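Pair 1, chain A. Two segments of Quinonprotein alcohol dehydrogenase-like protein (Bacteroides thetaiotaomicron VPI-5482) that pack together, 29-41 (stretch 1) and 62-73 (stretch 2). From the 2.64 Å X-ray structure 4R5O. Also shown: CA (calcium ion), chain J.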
# COMPACT_ATOMS: atom_id res chain seq x y z
N VAL A 29 0.89 26.38 0.29
CA VAL A 29 1.64 25.20 0.70
C VAL A 29 2.05 25.45 2.16
O VAL A 29 2.65 26.49 2.48
CB VAL A 29 2.83 24.83 -0.24
CG1 VAL A 29 3.55 23.59 0.26
CG2 VAL A 29 2.36 24.59 -1.67
N LEU A 30 1.65 24.54 3.05
CA LEU A 30 1.91 24.61 4.50
C LEU A 30 2.74 23.43 4.98
O LEU A 30 2.70 22.37 4.37
CB LEU A 30 0.58 24.63 5.31
CG LEU A 30 -0.37 25.79 5.04
CD1 LEU A 30 -1.56 25.36 4.12
CD2 LEU A 30 -0.84 26.39 6.36
N GLU A 31 3.43 23.60 6.11
CA GLU A 31 4.16 22.50 6.73
C GLU A 31 3.21 21.67 7.56
O GLU A 31 2.20 22.20 8.03
CB GLU A 31 5.35 22.99 7.60
CG GLU A 31 6.42 23.79 6.87
CD GLU A 31 7.17 23.13 5.74
OE1 GLU A 31 7.36 21.89 5.77
OE2 GLU A 31 7.64 23.87 4.85
N LEU A 32 3.54 20.38 7.78
CA LEU A 32 2.75 19.55 8.69
C LEU A 32 2.84 20.19 10.07
O LEU A 32 3.92 20.64 10.47
CB LEU A 32 3.22 18.08 8.68
CG LEU A 32 2.90 17.28 7.42
CD1 LEU A 32 3.75 16.03 7.33
CD2 LEU A 32 1.40 16.97 7.31
N GLY A 33 1.70 20.37 10.70
CA GLY A 33 1.64 21.04 12.00
C GLY A 33 1.17 22.49 11.93
O GLY A 33 0.70 23.01 12.94
N GLU A 34 1.30 23.15 10.74
CA GLU A 34 0.86 24.53 10.54
C GLU A 34 -0.66 24.59 10.36
O GLU A 34 -1.30 23.57 10.07
CB GLU A 34 1.55 25.18 9.34
CG GLU A 34 3.06 25.31 9.45
CD GLU A 34 3.76 26.15 8.39
OE1 GLU A 34 3.10 26.65 7.45
OE2 GLU A 34 4.99 26.34 8.53
N THR A 35 -1.24 25.80 10.55
CA THR A 35 -2.67 26.04 10.42
C THR A 35 -2.92 27.06 9.31
O THR A 35 -2.30 28.14 9.30
CB THR A 35 -3.28 26.50 11.76
OG1 THR A 35 -2.99 25.52 12.76
CG2 THR A 35 -4.78 26.71 11.69
N LEU A 36 -3.83 26.72 8.39
CA LEU A 36 -4.24 27.64 7.32
C LEU A 36 -5.32 28.55 7.86
O LEU A 36 -6.39 28.06 8.23
CB LEU A 36 -4.71 26.89 6.04
CG LEU A 36 -5.27 27.75 4.90
CD1 LEU A 36 -4.21 28.64 4.28
CD2 LEU A 36 -5.82 26.90 3.82
N GLU A 37 -5.03 29.86 7.93
CA GLU A 37 -6.02 30.84 8.36
C GLU A 37 -6.27 31.87 7.27
O GLU A 37 -5.33 32.46 6.76
CB GLU A 37 -5.65 31.56 9.65
CG GLU A 37 -5.79 30.78 10.94
CD GLU A 37 -5.65 31.64 12.19
OE1 GLU A 37 -5.54 32.89 12.05
OE2 GLU A 37 -5.66 31.08 13.31
N ILE A 38 -7.52 32.06 6.90
CA ILE A 38 -7.92 33.07 5.90
C ILE A 38 -9.00 33.91 6.54
O ILE A 38 -10.02 33.35 6.93
CB ILE A 38 -8.37 32.48 4.54
CG1 ILE A 38 -7.33 31.48 3.96
CG2 ILE A 38 -8.72 33.61 3.54
CD1 ILE A 38 -7.88 30.49 2.98
N THR A 39 -8.79 35.22 6.65
CA THR A 39 -9.81 36.07 7.25
C THR A 39 -10.17 37.14 6.23
O THR A 39 -9.56 38.21 6.25
CB THR A 39 -9.34 36.64 8.61
OG1 THR A 39 -8.87 35.59 9.46
CG2 THR A 39 -10.43 37.45 9.31
N PRO A 40 -11.15 36.87 5.33
CA PRO A 40 -11.53 37.89 4.34
C PRO A 40 -12.07 39.12 5.03
O PRO A 40 -12.84 39.00 5.99
CB PRO A 40 -12.60 37.19 3.50
CG PRO A 40 -12.38 35.74 3.72
CD PRO A 40 -11.94 35.64 5.15
N GLU A 41 -11.61 40.30 4.61
CA GLU A 41 -12.05 41.56 5.18
C GLU A 41 -13.03 42.22 4.25
O GLU A 41 -12.71 42.54 3.10
CB GLU A 41 -10.88 42.51 5.49
CG GLU A 41 -10.08 42.07 6.70
CD GLU A 41 -9.03 43.05 7.20
OE1 GLU A 41 -9.16 44.27 6.95
OE2 GLU A 41 -8.13 42.58 7.92
N GLU A 62 -18.11 30.28 9.57
CA GLU A 62 -17.41 31.34 10.30
C GLU A 62 -16.79 32.37 9.33
O GLU A 62 -16.42 32.00 8.21
CB GLU A 62 -16.32 30.75 11.20
CG GLU A 62 -16.86 30.00 12.39
CD GLU A 62 -16.15 30.36 13.68
OE1 GLU A 62 -14.91 30.48 13.67
OE2 GLU A 62 -16.84 30.39 14.73
N PRO A 63 -16.66 33.65 9.74
CA PRO A 63 -16.09 34.67 8.81
C PRO A 63 -14.59 34.52 8.58
O PRO A 63 -14.00 35.26 7.79
CB PRO A 63 -16.37 36.01 9.51
CG PRO A 63 -16.78 35.70 10.86
CD PRO A 63 -17.09 34.25 11.02
N THR A 64 -13.98 33.57 9.27
CA THR A 64 -12.55 33.30 9.22
C THR A 64 -12.38 31.76 9.11
O THR A 64 -13.05 31.00 9.82
CB THR A 64 -11.86 33.95 10.45
OG1 THR A 64 -10.49 33.55 10.51
CG2 THR A 64 -12.54 33.63 11.78
N PHE A 65 -11.52 31.32 8.18
CA PHE A 65 -11.25 29.91 7.95
C PHE A 65 -10.02 29.45 8.71
O PHE A 65 -8.94 30.00 8.50
CB PHE A 65 -11.06 29.66 6.44
CG PHE A 65 -10.72 28.25 6.00
CD1 PHE A 65 -11.69 27.24 6.02
CD2 PHE A 65 -9.47 27.94 5.49
CE1 PHE A 65 -11.39 25.94 5.60
CE2 PHE A 65 -9.16 26.63 5.07
CZ PHE A 65 -10.13 25.65 5.13
N SER A 66 -10.17 28.43 9.56
CA SER A 66 -9.04 27.87 10.29
C SER A 66 -9.02 26.38 10.03
O SER A 66 -10.04 25.70 10.20
CB SER A 66 -9.11 28.20 11.77
OG SER A 66 -7.94 27.74 12.44
N TYR A 67 -7.90 25.86 9.51
CA TYR A 67 -7.77 24.44 9.17
C TYR A 67 -6.37 23.96 9.51
O TYR A 67 -5.42 24.41 8.86
CB TYR A 67 -8.08 24.27 7.67
CG TYR A 67 -8.27 22.85 7.19
CD1 TYR A 67 -7.19 22.05 6.85
CD2 TYR A 67 -9.55 22.35 6.97
CE1 TYR A 67 -7.37 20.75 6.39
CE2 TYR A 67 -9.74 21.06 6.46
CZ TYR A 67 -8.65 20.26 6.18
OH TYR A 67 -8.86 18.99 5.69
N LYS A 68 -6.22 23.06 10.51
CA LYS A 68 -4.90 22.55 10.89
C LYS A 68 -4.42 21.51 9.88
O LYS A 68 -5.17 20.58 9.55
CB LYS A 68 -4.89 21.96 12.32
N ILE A 69 -3.21 21.68 9.35
CA ILE A 69 -2.59 20.76 8.41
C ILE A 69 -1.85 19.73 9.27
O ILE A 69 -0.63 19.82 9.51
CB ILE A 69 -1.70 21.54 7.39
CG1 ILE A 69 -2.49 22.67 6.72
CG2 ILE A 69 -1.06 20.61 6.36
CD1 ILE A 69 -3.80 22.23 5.97
N ASP A 70 -2.64 18.81 9.84
CA ASP A 70 -2.12 17.81 10.77
C ASP A 70 -1.95 16.44 10.05
O ASP A 70 -1.54 15.46 10.68
CB ASP A 70 -3.05 17.69 12.00
CG ASP A 70 -4.52 17.44 11.73
OD1 ASP A 70 -4.90 17.23 10.54
OD2 ASP A 70 -5.31 17.46 12.72
N ASN A 71 -2.18 16.42 8.73
CA ASN A 71 -2.03 15.22 7.92
C ASN A 71 -1.59 15.55 6.49
O ASN A 71 -2.02 16.57 5.97
CB ASN A 71 -3.37 14.46 7.89
CG ASN A 71 -3.23 12.96 8.02
OD1 ASN A 71 -2.71 12.46 9.02
ND2 ASN A 71 -3.80 12.19 7.07
N PRO A 72 -0.79 14.70 5.78
CA PRO A 72 -0.53 14.99 4.36
C PRO A 72 -1.85 15.17 3.62
O PRO A 72 -2.73 14.32 3.76
CB PRO A 72 0.24 13.74 3.88
CG PRO A 72 0.83 13.18 5.10
CD PRO A 72 -0.19 13.42 6.17
N CYS A 73 -2.03 16.30 2.91
CA CYS A 73 -3.29 16.60 2.23
C CYS A 73 -3.06 17.50 1.03
O CYS A 73 -1.99 18.06 0.85
CB CYS A 73 -4.28 17.24 3.19
SG CYS A 73 -3.79 18.89 3.80
CA CA J . -6.37 30.69 15.31

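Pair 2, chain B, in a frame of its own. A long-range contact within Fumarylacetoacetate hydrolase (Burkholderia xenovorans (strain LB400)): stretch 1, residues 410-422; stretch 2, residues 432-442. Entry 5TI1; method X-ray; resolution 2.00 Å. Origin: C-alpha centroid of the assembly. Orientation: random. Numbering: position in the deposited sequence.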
# COMPACT_ATOMS: atom_id res chain seq x y z
N PHE B 410 24.16 -3.50 15.97
CA PHE B 410 23.23 -3.56 14.85
C PHE B 410 23.89 -4.29 13.68
O PHE B 410 25.03 -4.76 13.78
CB PHE B 410 22.74 -2.15 14.49
CG PHE B 410 21.84 -1.55 15.53
CD1 PHE B 410 20.48 -1.85 15.56
CD2 PHE B 410 22.36 -0.74 16.53
CE1 PHE B 410 19.65 -1.33 16.54
CE2 PHE B 410 21.55 -0.21 17.52
CZ PHE B 410 20.18 -0.50 17.53
N ILE B 411 23.15 -4.43 12.58
CA ILE B 411 23.61 -5.23 11.45
C ILE B 411 24.74 -4.51 10.71
O ILE B 411 24.68 -3.30 10.47
CB ILE B 411 22.45 -5.54 10.49
CG1 ILE B 411 21.35 -6.34 11.19
CG2 ILE B 411 22.96 -6.32 9.28
CD1 ILE B 411 20.05 -6.36 10.39
N GLU B 412 25.74 -5.26 10.30
CA GLU B 412 26.87 -4.71 9.57
C GLU B 412 26.85 -5.20 8.12
O GLU B 412 26.14 -6.15 7.78
CB GLU B 412 28.19 -5.08 10.28
CG GLU B 412 28.57 -3.99 11.27
CD GLU B 412 29.28 -4.51 12.49
OE1 GLU B 412 29.26 -3.80 13.52
OE2 GLU B 412 29.86 -5.61 12.42
N ASP B 413 27.59 -4.48 7.27
CA ASP B 413 27.63 -4.81 5.85
C ASP B 413 28.17 -6.22 5.64
O ASP B 413 29.10 -6.65 6.32
CB ASP B 413 28.50 -3.79 5.10
CG ASP B 413 27.87 -2.40 5.04
OD1 ASP B 413 26.68 -2.23 5.39
OD2 ASP B 413 28.58 -1.46 4.62
N GLY B 414 27.55 -6.94 4.71
CA GLY B 414 27.92 -8.32 4.46
C GLY B 414 27.33 -9.34 5.43
O GLY B 414 27.53 -10.54 5.21
N ASP B 415 26.67 -8.91 6.50
CA ASP B 415 25.93 -9.83 7.36
C ASP B 415 24.73 -10.41 6.62
O ASP B 415 23.98 -9.69 5.96
CB ASP B 415 25.41 -9.13 8.62
CG ASP B 415 26.49 -8.73 9.59
OD1 ASP B 415 27.69 -9.05 9.38
OD2 ASP B 415 26.12 -8.10 10.61
N GLU B 416 24.52 -11.72 6.76
CA GLU B 416 23.31 -12.36 6.25
C GLU B 416 22.40 -12.70 7.43
O GLU B 416 22.84 -13.33 8.40
CB GLU B 416 23.64 -13.62 5.44
CG GLU B 416 22.39 -14.34 4.89
CD GLU B 416 22.72 -15.54 4.01
OE1 GLU B 416 23.45 -16.46 4.46
OE2 GLU B 416 22.23 -15.57 2.85
N LEU B 417 21.15 -12.26 7.35
CA LEU B 417 20.17 -12.48 8.41
C LEU B 417 19.15 -13.49 7.91
O LEU B 417 18.54 -13.28 6.85
CB LEU B 417 19.49 -11.17 8.81
CG LEU B 417 20.23 -10.28 9.82
CD1 LEU B 417 20.21 -10.92 11.20
CD2 LEU B 417 21.67 -9.94 9.41
N THR B 418 18.96 -14.58 8.66
CA THR B 418 18.08 -15.66 8.23
C THR B 418 17.03 -15.95 9.30
O THR B 418 17.37 -16.40 10.41
CB THR B 418 18.87 -16.93 7.91
OG1 THR B 418 19.90 -16.63 6.96
CG2 THR B 418 17.95 -17.98 7.33
N LEU B 419 15.77 -15.75 8.96
CA LEU B 419 14.64 -16.18 9.78
C LEU B 419 14.23 -17.59 9.41
O LEU B 419 14.20 -17.95 8.22
CB LEU B 419 13.44 -15.25 9.59
CG LEU B 419 13.28 -13.94 10.36
CD1 LEU B 419 14.42 -13.04 10.12
CD2 LEU B 419 11.96 -13.25 9.98
N ALA B 420 13.89 -18.39 10.42
CA ALA B 420 13.43 -19.75 10.20
C ALA B 420 12.31 -20.05 11.19
O ALA B 420 12.25 -19.46 12.28
CB ALA B 420 14.55 -20.78 10.35
N GLY B 421 11.44 -20.99 10.83
CA GLY B 421 10.29 -21.27 11.67
C GLY B 421 9.68 -22.62 11.38
O GLY B 421 9.69 -23.08 10.23
N TRP B 422 9.12 -23.23 12.42
CA TRP B 422 8.40 -24.48 12.25
C TRP B 422 7.45 -24.68 13.42
O TRP B 422 7.66 -24.13 14.51
CB TRP B 422 9.37 -25.67 12.14
CG TRP B 422 10.34 -25.74 13.26
CD1 TRP B 422 10.16 -26.36 14.48
CD2 TRP B 422 11.64 -25.17 13.29
NE1 TRP B 422 11.27 -26.18 15.25
CE2 TRP B 422 12.20 -25.46 14.54
CE3 TRP B 422 12.39 -24.42 12.36
CZ2 TRP B 422 13.48 -25.04 14.90
CZ3 TRP B 422 13.66 -24.01 12.73
CH2 TRP B 422 14.19 -24.32 13.98
N PHE B 432 8.39 -23.52 7.81
CA PHE B 432 8.21 -22.36 6.95
C PHE B 432 9.37 -22.11 5.99
O PHE B 432 9.32 -21.15 5.20
CB PHE B 432 7.99 -21.11 7.82
CG PHE B 432 6.61 -21.01 8.39
CD1 PHE B 432 6.25 -21.76 9.50
CD2 PHE B 432 5.67 -20.15 7.84
CE1 PHE B 432 4.99 -21.67 10.04
CE2 PHE B 432 4.39 -20.05 8.38
CZ PHE B 432 4.06 -20.81 9.47
N GLY B 433 10.40 -22.95 6.01
CA GLY B 433 11.55 -22.60 5.19
C GLY B 433 12.30 -21.43 5.80
O GLY B 433 12.33 -21.24 7.02
N VAL B 434 12.93 -20.62 4.95
CA VAL B 434 13.75 -19.53 5.45
C VAL B 434 13.40 -18.22 4.76
O VAL B 434 12.92 -18.19 3.62
CB VAL B 434 15.27 -19.81 5.31
CG1 VAL B 434 15.67 -21.05 6.11
CG2 VAL B 434 15.68 -19.92 3.85
N CYS B 435 13.64 -17.14 5.48
CA CYS B 435 13.45 -15.77 5.04
C CYS B 435 14.80 -15.07 5.24
O CYS B 435 15.08 -14.58 6.34
CB CYS B 435 12.32 -15.13 5.84
SG CYS B 435 12.24 -13.37 5.70
N ALA B 436 15.63 -15.04 4.19
CA ALA B 436 17.01 -14.57 4.30
C ALA B 436 17.29 -13.33 3.45
O ALA B 436 16.72 -13.13 2.37
CB ALA B 436 18.01 -15.67 3.87
N GLY B 437 18.22 -12.51 3.93
CA GLY B 437 18.74 -11.41 3.14
C GLY B 437 20.13 -11.05 3.62
O GLY B 437 20.44 -11.20 4.81
N GLU B 438 20.96 -10.58 2.69
CA GLU B 438 22.32 -10.18 3.01
C GLU B 438 22.50 -8.71 2.66
O GLU B 438 22.01 -8.25 1.62
CB GLU B 438 23.32 -11.08 2.26
CG GLU B 438 24.78 -10.80 2.57
CD GLU B 438 25.70 -11.92 2.10
OE1 GLU B 438 26.56 -11.67 1.24
OE2 GLU B 438 25.56 -13.05 2.60
N ILE B 439 23.16 -7.96 3.54
CA ILE B 439 23.16 -6.50 3.47
C ILE B 439 24.27 -6.02 2.53
O ILE B 439 25.43 -6.44 2.65
CB ILE B 439 23.32 -5.88 4.87
CG1 ILE B 439 22.15 -6.29 5.77
CG2 ILE B 439 23.47 -4.37 4.76
CD1 ILE B 439 20.79 -6.06 5.16
N LEU B 440 23.91 -5.15 1.58
CA LEU B 440 24.87 -4.51 0.69
C LEU B 440 25.27 -3.15 1.25
O LEU B 440 24.46 -2.47 1.89
CB LEU B 440 24.28 -4.34 -0.70
CG LEU B 440 23.79 -5.65 -1.32
CD1 LEU B 440 23.26 -5.40 -2.72
CD2 LEU B 440 24.91 -6.68 -1.32
N PRO B 441 26.53 -2.73 1.03
CA PRO B 441 26.96 -1.41 1.50
C PRO B 441 26.08 -0.31 0.92
O PRO B 441 25.56 -0.42 -0.20
CB PRO B 441 28.40 -1.30 0.98
CG PRO B 441 28.83 -2.70 0.79
CD PRO B 441 27.62 -3.47 0.38
N ALA B 442 25.92 0.76 1.69
CA ALA B 442 25.16 1.90 1.21
C ALA B 442 25.84 2.50 -0.00
O ALA B 442 27.05 2.37 -0.20
CB ALA B 442 25.00 2.95 2.32
O HOH W 1 27.50 0.88 4.03
O HOH W 2 16.04 -12.03 6.59

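The sharpest difference lies where Tyr A67 of pair 1 matches Gly B437 of pair 2, and Phe A65 matches Cys B435. Pair 1 carries aromatic rings at both positions. Pair 2 has a small side chain at one and none at the other.

The backbones nevertheless agree closely, with an RMSD of 0.6 Å over 14 central residues. In each pair a type II turn, Glu A31 to Glu A34 or Glu B412 to Asp B415, precedes the first strand, and the second strand runs antiparallel to it. Gly A33 matches Gly B414. Both have positive phi, and a CB there would jam against the carbonyl O of the residue before. Each glycine also starts the ladder: Gly A33 N donates to Ile A69 O at 2.7 Å, and Gly B414 N to Ile B439 O at 3.0 Å. The return bonds run from Ile A69 N to Glu A34 O (2.8 Å) and from Ile B439 N to Asp B415 O (3.1 Å). Two reciprocal backbone pairs follow in each: Leu A36 with Tyr A67 and Ile A38 with Phe A65, Leu B417 with Gly B437 and Leu B419 with Cys B435.

An acidic side chain also supports each turn. Asp B415 OD2 accepts from Glu B412 N at 2.9 Å. Glu A34 OE1 accepts from Glu A31 N at 3.3 Å, a weak bond.

The matched isoleucines meet an aliphatic partner in both pairs. Leu A30 CD1 lies 3.9 Å from Ile A69 CG1, and Ile B411 CG2 lies 3.6 Å from Ile B439 CG1. Two positions on, where Leu A32 matches Asp B413, the chemistry changes. Leu A32 CD2 packs 4.1 Å from Pro A72 CD. Asp B413 OD2 instead accepts from a water at 2.6 Å, and that water accepts from Ala B442 N.

On the face with Phe A65, the ring packs against Leu A36 and Ile A38 of the other strand. Leu A36 CD2 meets the ring edge, 3.6 Å from Phe A65 CE2, and Ile A38 CD1 is 3.9 Å from Phe A65 CD2. In pair 2 Leu B419 CB reaches Cys B435 CB at 3.9 Å. A water there donates to Leu B417 O (2.8 Å) and Cys B435 O (2.7 Å), linking the strands.

The other face is more polar. Glu A37 OE2 binds calcium at 2.2 Å; its match is Thr B418, whose OG1 lies 3.7 Å from Ala B436 CB. Glu B416 OE2 and Glu B438 OE2 are like charges 4.2 Å apart. Their matches are Thr A35 and Lys A68, the latter modelled only to CB. Further along, Thr A39 OG1 and Thr A64 OG1 share a 2.8 Å hydrogen bond. Ala B420 CB and Val B434 CG1 make an apolar contact at 4.4 Å instead.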